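Side-chain contacts in 432aa long hypothetical deoxyribodipyrimidine photolyase (Sulfolobus tokodaii, PDB 2E0I), which probably repairs cyclobutane pyrimidine dimers in DNA with the energy of light, using one FAD as catalytic cofactor and a second FAD probably as light-harvesting antenna: residues Val51-Asn56 against Phe222-Met227; Pro183-Gly188 against Leu216-Lys221; Asp10-Asp15 against Gly187-Gly192; Ser57-Asp62 against Phe173-Lys178. All blocks are in the same frame, centred on the assembly; numbering follows the deposited sequence.

Interaction 1: residues Val51-Asn56 against Phe222-Met227. With FAD (flavin-adenine dinucleotide), chain F.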
# COMPACT_ATOMS: atom_id res chain seq x y z
N VAL A 51 -9.02 1.51 -5.65
CA VAL A 51 -9.91 2.60 -5.96
C VAL A 51 -11.28 2.42 -5.33
O VAL A 51 -11.85 3.36 -4.76
CB VAL A 51 -10.03 2.78 -7.48
CG1 VAL A 51 -11.05 3.83 -7.82
CG2 VAL A 51 -8.68 3.19 -8.04
N SER A 52 -11.82 1.21 -5.40
CA SER A 52 -13.13 0.94 -4.83
C SER A 52 -13.10 1.18 -3.32
O SER A 52 -14.01 1.77 -2.74
CB SER A 52 -13.54 -0.49 -5.10
OG SER A 52 -13.60 -0.71 -6.49
N PHE A 53 -12.03 0.70 -2.70
CA PHE A 53 -11.84 0.86 -1.27
C PHE A 53 -11.80 2.34 -0.92
O PHE A 53 -12.40 2.77 0.07
CB PHE A 53 -10.55 0.20 -0.84
CG PHE A 53 -10.36 0.16 0.65
CD1 PHE A 53 -10.02 1.30 1.35
CD2 PHE A 53 -10.52 -1.03 1.36
CE1 PHE A 53 -9.84 1.25 2.72
CE2 PHE A 53 -10.34 -1.08 2.73
CZ PHE A 53 -10.00 0.07 3.41
N MET A 54 -11.09 3.13 -1.72
CA MET A 54 -10.99 4.56 -1.48
C MET A 54 -12.38 5.22 -1.64
O MET A 54 -12.82 5.99 -0.79
CB MET A 54 -9.99 5.16 -2.45
CG MET A 54 -9.77 6.63 -2.30
SD MET A 54 -8.67 7.18 -3.60
CE MET A 54 -9.85 7.46 -4.92
N ILE A 55 -13.06 4.92 -2.74
CA ILE A 55 -14.40 5.46 -2.98
C ILE A 55 -15.33 5.08 -1.81
O ILE A 55 -16.05 5.92 -1.27
CB ILE A 55 -15.00 4.91 -4.29
CG1 ILE A 55 -14.01 5.03 -5.45
CG2 ILE A 55 -16.29 5.65 -4.62
CD1 ILE A 55 -13.80 6.44 -5.93
N ASN A 56 -15.34 3.81 -1.43
CA ASN A 56 -16.19 3.41 -0.31
C ASN A 56 -15.82 4.19 0.95
O ASN A 56 -16.70 4.65 1.69
CB ASN A 56 -16.07 1.91 -0.04
CG ASN A 56 -16.84 1.08 -1.04
OD1 ASN A 56 -17.91 1.49 -1.51
ND2 ASN A 56 -16.33 -0.11 -1.36
N PHE A 222 -4.99 4.28 3.33
CA PHE A 222 -5.98 5.30 2.99
C PHE A 222 -6.41 6.16 4.16
O PHE A 222 -7.25 7.04 4.02
CB PHE A 222 -7.17 4.66 2.30
CG PHE A 222 -6.94 4.39 0.84
CD1 PHE A 222 -6.84 5.45 -0.06
CD2 PHE A 222 -6.77 3.09 0.38
CE1 PHE A 222 -6.58 5.22 -1.41
CE2 PHE A 222 -6.51 2.85 -0.96
CZ PHE A 222 -6.41 3.93 -1.86
N GLY A 223 -5.84 5.88 5.33
CA GLY A 223 -6.13 6.65 6.53
C GLY A 223 -7.51 6.65 7.16
O GLY A 223 -7.93 7.68 7.67
N THR A 224 -8.22 5.52 7.13
CA THR A 224 -9.53 5.50 7.77
C THR A 224 -9.29 5.53 9.28
O THR A 224 -10.17 5.87 10.06
CB THR A 224 -10.32 4.25 7.37
OG1 THR A 224 -9.59 3.07 7.71
CG2 THR A 224 -10.61 4.29 5.88
N ILE A 225 -8.07 5.15 9.68
CA ILE A 225 -7.65 5.21 11.09
C ILE A 225 -6.21 5.73 11.05
O ILE A 225 -5.48 5.46 10.10
CB ILE A 225 -7.65 3.82 11.80
CG1 ILE A 225 -6.61 2.91 11.18
CG2 ILE A 225 -9.01 3.18 11.70
CD1 ILE A 225 -6.52 1.60 11.89
N SER A 226 -5.79 6.49 12.05
CA SER A 226 -4.43 7.02 12.02
C SER A 226 -3.38 6.05 12.52
O SER A 226 -3.65 5.15 13.31
CB SER A 226 -4.34 8.31 12.82
OG SER A 226 -3.98 8.02 14.15
N MET A 227 -2.16 6.26 12.04
CA MET A 227 -0.98 5.46 12.38
C MET A 227 -0.83 5.47 13.90
O MET A 227 -0.46 4.46 14.52
CB MET A 227 0.23 6.12 11.73
CG MET A 227 1.36 5.19 11.39
SD MET A 227 0.91 3.93 10.20
CE MET A 227 2.28 2.80 10.53
PA FAD F . -0.70 7.41 -6.79
O1A FAD F . 0.01 6.16 -6.45
O2A FAD F . -2.08 7.49 -7.31
O5B FAD F . 0.07 7.69 -8.17
C5B FAD F . -0.03 8.97 -8.81
C4B FAD F . 0.89 9.05 -10.04
O4B FAD F . 2.10 8.34 -9.75
C3B FAD F . 0.27 8.35 -11.25
O3B FAD F . 0.85 8.88 -12.45
C2B FAD F . 0.74 6.91 -11.02
O2B FAD F . 0.74 6.21 -12.27
C1B FAD F . 2.18 7.19 -10.61
N9A FAD F . 2.79 6.02 -9.91
C8A FAD F . 2.26 5.38 -8.87
N7A FAD F . 3.09 4.42 -8.46
C5A FAD F . 4.15 4.45 -9.25
C6A FAD F . 5.34 3.72 -9.31
N6A FAD F . 5.56 2.72 -8.46
N1A FAD F . 6.25 4.03 -10.25
C2A FAD F . 6.03 5.00 -11.12
N3A FAD F . 4.91 5.70 -11.10
C4A FAD F . 3.96 5.46 -10.18
N1 FAD F . -5.94 10.98 -4.01
C2 FAD F . -6.60 12.14 -4.44
O2 FAD F . -6.49 13.18 -3.80
N3 FAD F . -7.35 12.11 -5.62
C4 FAD F . -7.43 10.93 -6.38
O4 FAD F . -8.09 10.91 -7.41
C4X FAD F . -6.75 9.79 -5.96
N5 FAD F . -6.77 8.63 -6.75
C5X FAD F . -6.08 7.49 -6.34
C6 FAD F . -6.03 6.37 -7.17
C7 FAD F . -5.26 5.26 -6.83
C7M FAD F . -5.22 4.05 -7.76
C8 FAD F . -4.54 5.27 -5.63
C8M FAD F . -3.69 4.07 -5.22
C9 FAD F . -4.60 6.38 -4.79
C9A FAD F . -5.37 7.49 -5.14
N10 FAD F . -5.38 8.64 -4.33
C10 FAD F . -6.02 9.81 -4.78
C1' FAD F . -4.67 8.66 -3.04
C2' FAD F . -3.17 8.96 -3.19
O2' FAD F . -2.41 7.93 -2.55
C3' FAD F . -2.84 10.33 -2.58
O3' FAD F . -3.51 11.36 -3.32
C4' FAD F . -1.33 10.59 -2.63
O4' FAD F . -1.03 11.76 -1.87
C5' FAD F . -0.84 10.77 -4.07
O5' FAD F . 0.48 10.28 -4.25
P FAD F . 0.72 8.76 -4.74
O1P FAD F . 2.15 8.63 -5.06
O2P FAD F . 0.12 7.82 -3.77
O3P FAD F . -0.11 8.76 -6.12
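Met-54 runs from the helix backbone across the Phe-222 ring and ends against a flavin. CB already lies over one face of the ring, 4.0 Å from the Phe-222 centroid but offset toward the rim. The next atom, CG, is anti to the backbone N (chi1 -179°), a torsion that carries it on along the same part of the ring, 3.6 Å from Phe-222 CE1. SD meets that ring obliquely in a Met-aromatic contact and at the same time sits 3.7 Å from C9A of the FAD. A bend at chi3 then turns CE toward the flavin, 3.8 Å from FAD N5. Cut back to an alanine here, the helix would probably lose the thioether between the Phe-222 ring and the isoalloxazine, opening a gap between them. One turn back on the helix, Val-51 CG2 touches the C7M methyl of the same flavin at 3.6 Å. Phe-53 CD1 meets Phe-222 CD2, the two rings nearly parallel at 24° yet slid so far apart that they barely overlap. The contact presses helix 48-66 of the photolyase N-terminal domain, which lines the pocket of this putative antenna FAD, against the turn between helices 217-221 and 227-233, where Gly-223 closes a Schellman motif.

Interaction 2: residues Pro183-Gly188 against Leu216-Lys221. With FAD (flavin-adenine dinucleotide), chain E.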
# COMPACT_ATOMS: atom_id res chain seq x y z
N PRO A 183 -13.98 -8.60 -2.61
CA PRO A 183 -14.97 -9.31 -1.80
C PRO A 183 -14.49 -9.39 -0.35
O PRO A 183 -15.24 -9.76 0.55
CB PRO A 183 -15.01 -10.69 -2.44
CG PRO A 183 -13.59 -10.88 -2.89
CD PRO A 183 -13.27 -9.54 -3.51
N LEU A 184 -13.24 -9.01 -0.14
CA LEU A 184 -12.63 -9.10 1.17
C LEU A 184 -12.60 -7.83 2.03
O LEU A 184 -12.31 -7.89 3.23
CB LEU A 184 -11.22 -9.65 0.97
CG LEU A 184 -10.36 -9.97 2.17
CD1 LEU A 184 -11.14 -10.84 3.13
CD2 LEU A 184 -9.08 -10.66 1.68
N PHE A 185 -12.91 -6.68 1.44
CA PHE A 185 -12.91 -5.41 2.17
C PHE A 185 -14.12 -4.60 1.78
O PHE A 185 -14.71 -4.81 0.72
CB PHE A 185 -11.67 -4.57 1.84
CG PHE A 185 -10.37 -5.23 2.16
CD1 PHE A 185 -9.80 -6.12 1.26
CD2 PHE A 185 -9.74 -5.00 3.38
CE1 PHE A 185 -8.62 -6.77 1.57
CE2 PHE A 185 -8.56 -5.65 3.71
CZ PHE A 185 -7.99 -6.54 2.81
N ARG A 186 -14.50 -3.66 2.63
CA ARG A 186 -15.63 -2.82 2.33
C ARG A 186 -15.24 -1.37 2.47
O ARG A 186 -15.98 -0.48 2.07
CB ARG A 186 -16.81 -3.16 3.24
CG ARG A 186 -17.31 -4.59 3.00
CD ARG A 186 -18.51 -4.98 3.85
NE ARG A 186 -19.77 -4.42 3.38
CZ ARG A 186 -20.95 -4.55 3.98
NH1 ARG A 186 -22.02 -3.99 3.44
NH2 ARG A 186 -21.08 -5.24 5.12
N GLY A 187 -14.05 -1.12 3.02
CA GLY A 187 -13.57 0.24 3.19
C GLY A 187 -14.22 0.95 4.36
O GLY A 187 -15.10 0.39 4.99
N GLY A 188 -13.79 2.18 4.64
CA GLY A 188 -14.36 2.95 5.74
C GLY A 188 -13.75 2.70 7.11
O GLY A 188 -13.24 1.61 7.41
N LEU A 216 -5.07 -4.77 7.96
CA LEU A 216 -5.22 -3.34 8.17
C LEU A 216 -4.56 -2.42 7.15
O LEU A 216 -4.90 -1.24 7.08
CB LEU A 216 -4.68 -2.96 9.55
CG LEU A 216 -5.56 -3.09 10.80
CD1 LEU A 216 -4.71 -2.79 12.00
CD2 LEU A 216 -6.74 -2.13 10.74
N SER A 217 -3.63 -2.95 6.36
CA SER A 217 -2.90 -2.14 5.38
C SER A 217 -3.75 -1.16 4.56
O SER A 217 -3.45 0.03 4.49
CB SER A 217 -2.10 -3.03 4.45
OG SER A 217 -2.93 -4.07 3.97
N PRO A 218 -4.84 -1.65 3.94
CA PRO A 218 -5.62 -0.68 3.17
C PRO A 218 -6.19 0.47 4.03
O PRO A 218 -6.28 1.61 3.59
CB PRO A 218 -6.69 -1.55 2.52
CG PRO A 218 -6.87 -2.64 3.52
CD PRO A 218 -5.49 -2.97 3.96
N HIS A 219 -6.56 0.16 5.27
CA HIS A 219 -7.10 1.19 6.15
C HIS A 219 -6.01 2.20 6.58
O HIS A 219 -6.28 3.40 6.74
CB HIS A 219 -7.74 0.53 7.36
CG HIS A 219 -9.03 -0.15 7.05
ND1 HIS A 219 -10.24 0.52 7.00
CD2 HIS A 219 -9.31 -1.43 6.70
CE1 HIS A 219 -11.20 -0.32 6.64
NE2 HIS A 219 -10.66 -1.51 6.45
N LEU A 220 -4.79 1.71 6.77
CA LEU A 220 -3.67 2.57 7.15
C LEU A 220 -3.26 3.41 5.94
O LEU A 220 -3.11 4.63 6.03
CB LEU A 220 -2.49 1.73 7.64
CG LEU A 220 -2.70 0.93 8.93
CD1 LEU A 220 -1.56 -0.03 9.13
CD2 LEU A 220 -2.85 1.87 10.13
N LYS A 221 -3.10 2.76 4.80
CA LYS A 221 -2.71 3.42 3.56
C LYS A 221 -3.69 4.53 3.19
O LYS A 221 -3.27 5.62 2.78
CB LYS A 221 -2.59 2.38 2.44
CG LYS A 221 -3.11 2.83 1.07
CD LYS A 221 -2.20 3.83 0.40
CE LYS A 221 -2.84 4.34 -0.88
NZ LYS A 221 -1.83 5.05 -1.72
PA FAD E . -0.31 -8.08 9.07
O1A FAD E . -1.57 -8.37 9.79
O2A FAD E . 0.99 -8.75 9.33
O5B FAD E . -0.02 -6.70 9.84
C5B FAD E . 1.30 -6.17 9.99
C4B FAD E . 1.30 -4.67 9.72
O4B FAD E . 2.62 -4.11 9.84
C3B FAD E . 0.83 -4.40 8.28
O3B FAD E . -0.57 -4.12 8.30
C2B FAD E . 1.58 -3.11 7.98
O2B FAD E . 0.96 -2.02 8.66
C1B FAD E . 2.94 -3.42 8.62
N9A FAD E . 3.76 -4.31 7.76
C8A FAD E . 3.88 -5.63 7.86
N7A FAD E . 4.78 -6.07 6.98
C5A FAD E . 5.24 -5.01 6.31
C6A FAD E . 6.17 -4.82 5.30
N6A FAD E . 6.85 -5.85 4.79
N1A FAD E . 6.39 -3.58 4.83
C2A FAD E . 5.74 -2.54 5.32
N3A FAD E . 4.85 -2.68 6.29
C4A FAD E . 4.59 -3.89 6.81
N1 FAD E . 2.05 -3.20 2.17
C2 FAD E . 1.23 -2.13 1.79
O2 FAD E . 0.51 -1.56 2.61
N3 FAD E . 1.19 -1.73 0.45
C4 FAD E . 1.95 -2.42 -0.50
O4 FAD E . 1.96 -2.03 -1.67
C4X FAD E . 2.75 -3.49 -0.12
N5 FAD E . 3.44 -4.22 -1.09
C5X FAD E . 4.26 -5.29 -0.72
C6 FAD E . 4.95 -5.99 -1.71
C7 FAD E . 5.80 -7.04 -1.35
C7M FAD E . 6.57 -7.77 -2.45
C8 FAD E . 5.94 -7.38 -0.01
C8M FAD E . 6.89 -8.51 0.42
C9 FAD E . 5.25 -6.68 0.97
C9A FAD E . 4.41 -5.63 0.63
N10 FAD E . 3.71 -4.89 1.61
C10 FAD E . 2.81 -3.89 1.22
C1' FAD E . 3.90 -5.20 3.05
C2' FAD E . 2.97 -6.22 3.70
O2' FAD E . 2.97 -7.45 2.95
C3' FAD E . 1.54 -5.70 3.85
O3' FAD E . 1.56 -4.46 4.55
C4' FAD E . 0.67 -6.69 4.63
O4' FAD E . 0.66 -7.96 3.99
C5' FAD E . -0.77 -6.17 4.75
O5' FAD E . -1.61 -7.14 5.40
P FAD E . -1.91 -7.07 6.98
O1P FAD E . -2.34 -5.68 7.30
O2P FAD E . -2.84 -8.17 7.30
O3P FAD E . -0.47 -7.34 7.65
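Van der Waals packing joins Phe-185 to Pro-218: CE2 of the phenylalanine lies 3.5 Å from Pro-218 CG, and the two side chains cross at about a right angle, the proline ring meeting the aromatic one obliquely. His-219 makes the second contact, edge-on, through CE1. With CG anti to its own carbonyl carbon (chi1 -72°), the imidazole turns its edge to the loop, CE1 standing 2.9 Å from Gly-188 O. No hydrogen bond forms there, for ND1 is poorly angled to that oxygen; the ring nitrogens are instead engaged by Thr-224 OG1 at ND1 and Glu-191 OE1 at NE2. A leucine in its place would probably leave both Thr-224 and Glu-191 without their imidazole partner and the Gly-188 carbonyl facing a purely apolar group. Binding to the cofactor belongs to another flank of segment 216-221. The backbone N atoms of Leu-216 and Ser-217 both donate to FAD O1P, at 3.0 Å and 3.2 Å, and Ser-217 OG packs against FAD C5' while bonding to Asp-340. These two backbone N-H groups thus grip a phosphate of this FAD, while the loop leading into helix 189-196 packs beside helix 217-221 and helix 238-256 covers Leu-220.

Interaction 3: residues Asp10-Asp15 against Gly187-Gly192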
# COMPACT_ATOMS: atom_id res chain seq x y z
N ASP A 10 -6.00 10.60 3.86
CA ASP A 10 -6.33 10.69 5.29
C ASP A 10 -7.85 10.69 5.45
O ASP A 10 -8.42 11.59 6.07
CB ASP A 10 -5.76 12.00 5.86
CG ASP A 10 -6.02 13.22 4.93
OD1 ASP A 10 -6.72 13.08 3.90
OD2 ASP A 10 -5.51 14.33 5.22
N LEU A 11 -8.49 9.67 4.90
CA LEU A 11 -9.95 9.59 4.91
C LEU A 11 -10.64 9.33 6.25
O LEU A 11 -11.23 8.27 6.46
CB LEU A 11 -10.38 8.53 3.88
CG LEU A 11 -9.68 8.68 2.53
CD1 LEU A 11 -10.36 7.81 1.51
CD2 LEU A 11 -9.72 10.12 2.06
N ARG A 12 -10.58 10.33 7.13
CA ARG A 12 -11.19 10.24 8.46
C ARG A 12 -11.28 11.64 9.04
O ARG A 12 -10.62 12.56 8.55
CB ARG A 12 -10.32 9.38 9.38
CG ARG A 12 -8.94 9.95 9.57
CD ARG A 12 -8.12 9.17 10.58
NE ARG A 12 -6.88 9.88 10.92
CZ ARG A 12 -5.81 9.93 10.13
NH1 ARG A 12 -5.81 9.30 8.97
NH2 ARG A 12 -4.74 10.63 10.51
N LEU A 13 -12.09 11.79 10.09
CA LEU A 13 -12.24 13.09 10.75
C LEU A 13 -11.58 13.07 12.13
O LEU A 13 -11.41 14.11 12.75
CB LEU A 13 -13.71 13.43 10.90
CG LEU A 13 -14.56 13.53 9.63
CD1 LEU A 13 -15.93 14.08 10.01
CD2 LEU A 13 -13.88 14.43 8.61
N GLU A 14 -11.21 11.88 12.59
CA GLU A 14 -10.57 11.69 13.89
C GLU A 14 -9.06 11.66 13.77
O GLU A 14 -8.51 11.04 12.87
CB GLU A 14 -11.02 10.37 14.51
CG GLU A 14 -12.47 10.31 14.95
CD GLU A 14 -12.77 11.18 16.18
OE1 GLU A 14 -11.85 11.39 17.01
OE2 GLU A 14 -13.92 11.63 16.32
N ASP A 15 -8.39 12.33 14.69
CA ASP A 15 -6.93 12.40 14.71
C ASP A 15 -6.33 12.65 13.34
O ASP A 15 -5.48 11.91 12.85
CB ASP A 15 -6.32 11.12 15.32
CG ASP A 15 -4.81 11.26 15.62
OD1 ASP A 15 -4.39 12.31 16.16
OD2 ASP A 15 -4.04 10.33 15.31
N GLY A 187 -14.05 -1.12 3.02
CA GLY A 187 -13.57 0.24 3.19
C GLY A 187 -14.22 0.95 4.36
O GLY A 187 -15.10 0.39 4.99
N GLY A 188 -13.79 2.18 4.64
CA GLY A 188 -14.36 2.95 5.74
C GLY A 188 -13.75 2.70 7.11
O GLY A 188 -13.24 1.61 7.41
N ARG A 189 -13.81 3.73 7.96
CA ARG A 189 -13.26 3.68 9.32
C ARG A 189 -13.93 2.67 10.23
O ARG A 189 -13.27 2.08 11.08
CB ARG A 189 -13.35 5.06 9.96
CG ARG A 189 -12.96 5.11 11.42
CD ARG A 189 -13.00 6.55 11.87
NE ARG A 189 -12.63 6.77 13.26
CZ ARG A 189 -11.39 6.77 13.73
NH1 ARG A 189 -10.36 6.55 12.92
NH2 ARG A 189 -11.17 7.01 15.02
N ARG A 190 -15.23 2.47 10.07
CA ARG A 190 -15.94 1.51 10.89
C ARG A 190 -15.38 0.10 10.71
O ARG A 190 -15.14 -0.60 11.69
CB ARG A 190 -17.42 1.52 10.55
CG ARG A 190 -18.30 1.89 11.69
CD ARG A 190 -19.09 3.12 11.38
NE ARG A 190 -19.98 3.42 12.49
CZ ARG A 190 -20.40 4.62 12.85
NH1 ARG A 190 -21.21 4.72 13.90
NH2 ARG A 190 -20.02 5.72 12.20
N GLU A 191 -15.18 -0.32 9.46
CA GLU A 191 -14.62 -1.65 9.20
C GLU A 191 -13.20 -1.68 9.74
O GLU A 191 -12.75 -2.70 10.28
CB GLU A 191 -14.58 -1.95 7.69
CG GLU A 191 -13.83 -3.25 7.34
CD GLU A 191 -13.57 -3.42 5.84
OE1 GLU A 191 -12.74 -2.68 5.26
OE2 GLU A 191 -14.21 -4.30 5.22
N GLY A 192 -12.50 -0.56 9.57
CA GLY A 192 -11.13 -0.46 10.03
C GLY A 192 -10.98 -0.76 11.51
O GLY A 192 -10.16 -1.59 11.91
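Glu-14 lies across the guanidinium of Arg-189, its CB over one face and 3.4 Å from Arg-189 NH2. The side chains cross at about a right angle, and Glu-14 CG is almost as near to Arg-189 NH2 at 3.5 Å. A bend at chi2 (-70°) takes the carboxylate off, leaving the touching to CB and CG; it makes no salt bridge with the arginine, and Glu-14 OE1 bonds to Thr-157 instead. A looser approach brings Arg-12 CD to 4.2 Å from Arg-189 NH1. The contact joins the loop that follows strand 2-7, the first strand of the photolyase N-terminal alpha/beta domain, to the beginning of helix 189-196, where Gly-188 is the N-cap. Arg-189 reaches over as an extended chain, and its far end is fixed by Thr-224 O at NH1 and by a salt bridge from NH2 to Glu-229. Arg-12 is held within its own loop: NE and NH2 both clasp Asp-15 O in the guanidinium plane, NH2 more directly at 2.8 Å. NH2 also forms a salt bridge with Asp-126, while NH1 reaches Gly-223 O. On the helix side, Gly-187 N donates to Glu-191 OE1 at 3.0 Å from above the carboxylate plane, fastening the approach to the helix.

Interaction 4: residues Ser57-Asp62 against Phe173-Lys178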
# COMPACT_ATOMS: atom_id res chain seq x y z
N SER A 57 -14.53 4.34 1.20
CA SER A 57 -14.08 5.09 2.37
C SER A 57 -14.50 6.54 2.24
O SER A 57 -14.83 7.18 3.23
CB SER A 57 -12.58 4.97 2.52
OG SER A 57 -12.20 3.61 2.65
N LEU A 58 -14.49 7.06 1.01
CA LEU A 58 -14.91 8.44 0.76
C LEU A 58 -16.42 8.57 0.99
O LEU A 58 -16.89 9.61 1.45
CB LEU A 58 -14.55 8.86 -0.67
CG LEU A 58 -13.08 9.24 -0.90
CD1 LEU A 58 -12.81 9.46 -2.38
CD2 LEU A 58 -12.77 10.50 -0.10
N LEU A 59 -17.18 7.52 0.66
CA LEU A 59 -18.62 7.54 0.88
C LEU A 59 -18.89 7.59 2.38
O LEU A 59 -19.74 8.37 2.84
CB LEU A 59 -19.30 6.31 0.28
CG LEU A 59 -19.33 6.25 -1.25
CD1 LEU A 59 -19.89 4.92 -1.70
CD2 LEU A 59 -20.15 7.40 -1.80
N GLU A 60 -18.18 6.77 3.15
CA GLU A 60 -18.35 6.73 4.60
C GLU A 60 -18.00 8.08 5.23
O GLU A 60 -18.72 8.58 6.10
CB GLU A 60 -17.49 5.62 5.23
CG GLU A 60 -18.21 4.90 6.37
CD GLU A 60 -17.27 4.21 7.37
OE1 GLU A 60 -16.59 4.92 8.15
OE2 GLU A 60 -17.23 2.95 7.39
N LEU A 61 -16.90 8.67 4.76
CA LEU A 61 -16.43 9.97 5.26
C LEU A 61 -17.49 11.03 5.01
O LEU A 61 -17.69 11.93 5.83
CB LEU A 61 -15.13 10.36 4.56
CG LEU A 61 -14.53 11.72 4.90
CD1 LEU A 61 -13.98 11.69 6.32
CD2 LEU A 61 -13.43 12.08 3.89
N ASP A 62 -18.17 10.93 3.88
CA ASP A 62 -19.22 11.87 3.54
C ASP A 62 -20.38 11.78 4.54
O ASP A 62 -21.01 12.78 4.86
CB ASP A 62 -19.73 11.60 2.13
CG ASP A 62 -20.84 12.57 1.72
OD1 ASP A 62 -20.56 13.78 1.56
OD2 ASP A 62 -21.99 12.12 1.57
N PHE A 173 -20.67 11.52 -7.74
CA PHE A 173 -19.81 11.60 -8.91
C PHE A 173 -18.72 10.55 -8.93
O PHE A 173 -18.38 10.03 -9.99
CB PHE A 173 -19.15 12.99 -8.99
CG PHE A 173 -18.04 13.08 -10.00
CD1 PHE A 173 -18.31 12.94 -11.36
CD2 PHE A 173 -16.73 13.24 -9.59
CE1 PHE A 173 -17.26 12.95 -12.30
CE2 PHE A 173 -15.68 13.26 -10.51
CZ PHE A 173 -15.95 13.12 -11.87
N LEU A 174 -18.17 10.23 -7.76
CA LEU A 174 -17.10 9.26 -7.65
C LEU A 174 -17.48 7.82 -7.99
O LEU A 174 -16.60 7.00 -8.28
CB LEU A 174 -16.48 9.32 -6.25
CG LEU A 174 -15.78 10.65 -5.93
CD1 LEU A 174 -15.36 10.66 -4.49
CD2 LEU A 174 -14.58 10.85 -6.84
N LEU A 175 -18.78 7.52 -7.99
CA LEU A 175 -19.25 6.17 -8.30
C LEU A 175 -18.85 5.67 -9.70
O LEU A 175 -18.84 4.46 -9.96
CB LEU A 175 -20.77 6.06 -8.11
CG LEU A 175 -21.30 5.85 -6.69
CD1 LEU A 175 -20.28 5.06 -5.88
CD2 LEU A 175 -21.57 7.17 -6.00
N THR A 176 -18.50 6.58 -10.60
CA THR A 176 -18.10 6.19 -11.94
C THR A 176 -16.83 5.37 -11.91
O THR A 176 -16.65 4.45 -12.70
CB THR A 176 -17.77 7.38 -12.82
OG1 THR A 176 -18.81 8.37 -12.69
CG2 THR A 176 -17.64 6.94 -14.27
N PHE A 177 -15.94 5.74 -10.99
CA PHE A 177 -14.65 5.09 -10.85
C PHE A 177 -14.67 3.79 -10.07
O PHE A 177 -13.70 3.03 -10.12
CB PHE A 177 -13.67 6.07 -10.20
CG PHE A 177 -13.51 7.35 -10.96
CD1 PHE A 177 -12.88 7.36 -12.21
CD2 PHE A 177 -14.01 8.54 -10.45
CE1 PHE A 177 -12.75 8.55 -12.93
CE2 PHE A 177 -13.89 9.72 -11.16
CZ PHE A 177 -13.26 9.73 -12.41
N LYS A 178 -15.75 3.54 -9.33
CA LYS A 178 -15.85 2.30 -8.57
C LYS A 178 -16.37 1.26 -9.55
O LYS A 178 -17.56 1.24 -9.86
CB LYS A 178 -16.81 2.47 -7.39
CG LYS A 178 -16.72 1.34 -6.38
CD LYS A 178 -17.51 1.60 -5.11
CE LYS A 178 -18.99 1.43 -5.35
NZ LYS A 178 -19.74 1.44 -4.06
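Leu-174 meets Leu-58 through single methyl groups, CD1 to CD1 at 3.5 Å, in a contact between helix 48-66 and a loop carrying a short 3-10 turn. That helix belongs to the parallel alpha/beta domain at the N-terminal end of the photolyase fold, and the loop, coming much later in the chain, packs along it. At the start of the loop segment, Phe-173 turns to the sheet, touching Ala-35 and Val-74, while its carbonyl oxygen, Phe-173 O, accepts a bond from Thr-176 OG1 at 3.2 Å that ties the turn together. Leu-174 follows and is buried. Its CG stands anti to the carbonyl carbon (chi1 -65°), as does that of Leu-58, and the two side chains cross at about a right angle and meet at their CD1 methyls. Phe-33 of strand 28-35 touches both leucines, and Ile-55, almost one turn earlier on the helix, also packs on Leu-174. Leu-175, the next residue, lies nearer the surface; its CD1 approaches Leu-59 CD1 at a looser 4.2 Å. Further on, the backbone N of Phe-177 bonds back to Leu-174 O, shaping the turn, and its ring packs on Phe-76 of edge strand 73-76. The segment ends with Lys-178, a long side chain bent at chi3 that comes back to the helix. Its ammonium bonds to Asn-56 OD1, and the same Lys-178 NZ also lies 4.2 Å from the methyl carbon Leu-59 CD1.

From the N terminus, the loop 10-15 after the first strand meets the start of helix 189-196, closing a long loop of chain in interaction 3. Helix 48-66 enters next and takes part twice: interaction 4 closes on residues 173-178, and interaction 1 closes later on 222-227. Interaction 4 is nested within the loops of both 1 and 3, while 1 and 3 cross. Interaction 2 follows 4 in series, begins on the stretch where 3 ends, sharing Gly-187 and Gly-188, and nests inside 1. A bond from Ser-57 to Gly-188 ties helix 48-66 to the loop before helix 189-196, while Thr-224 to His-219 joins interaction 1 to interaction 2.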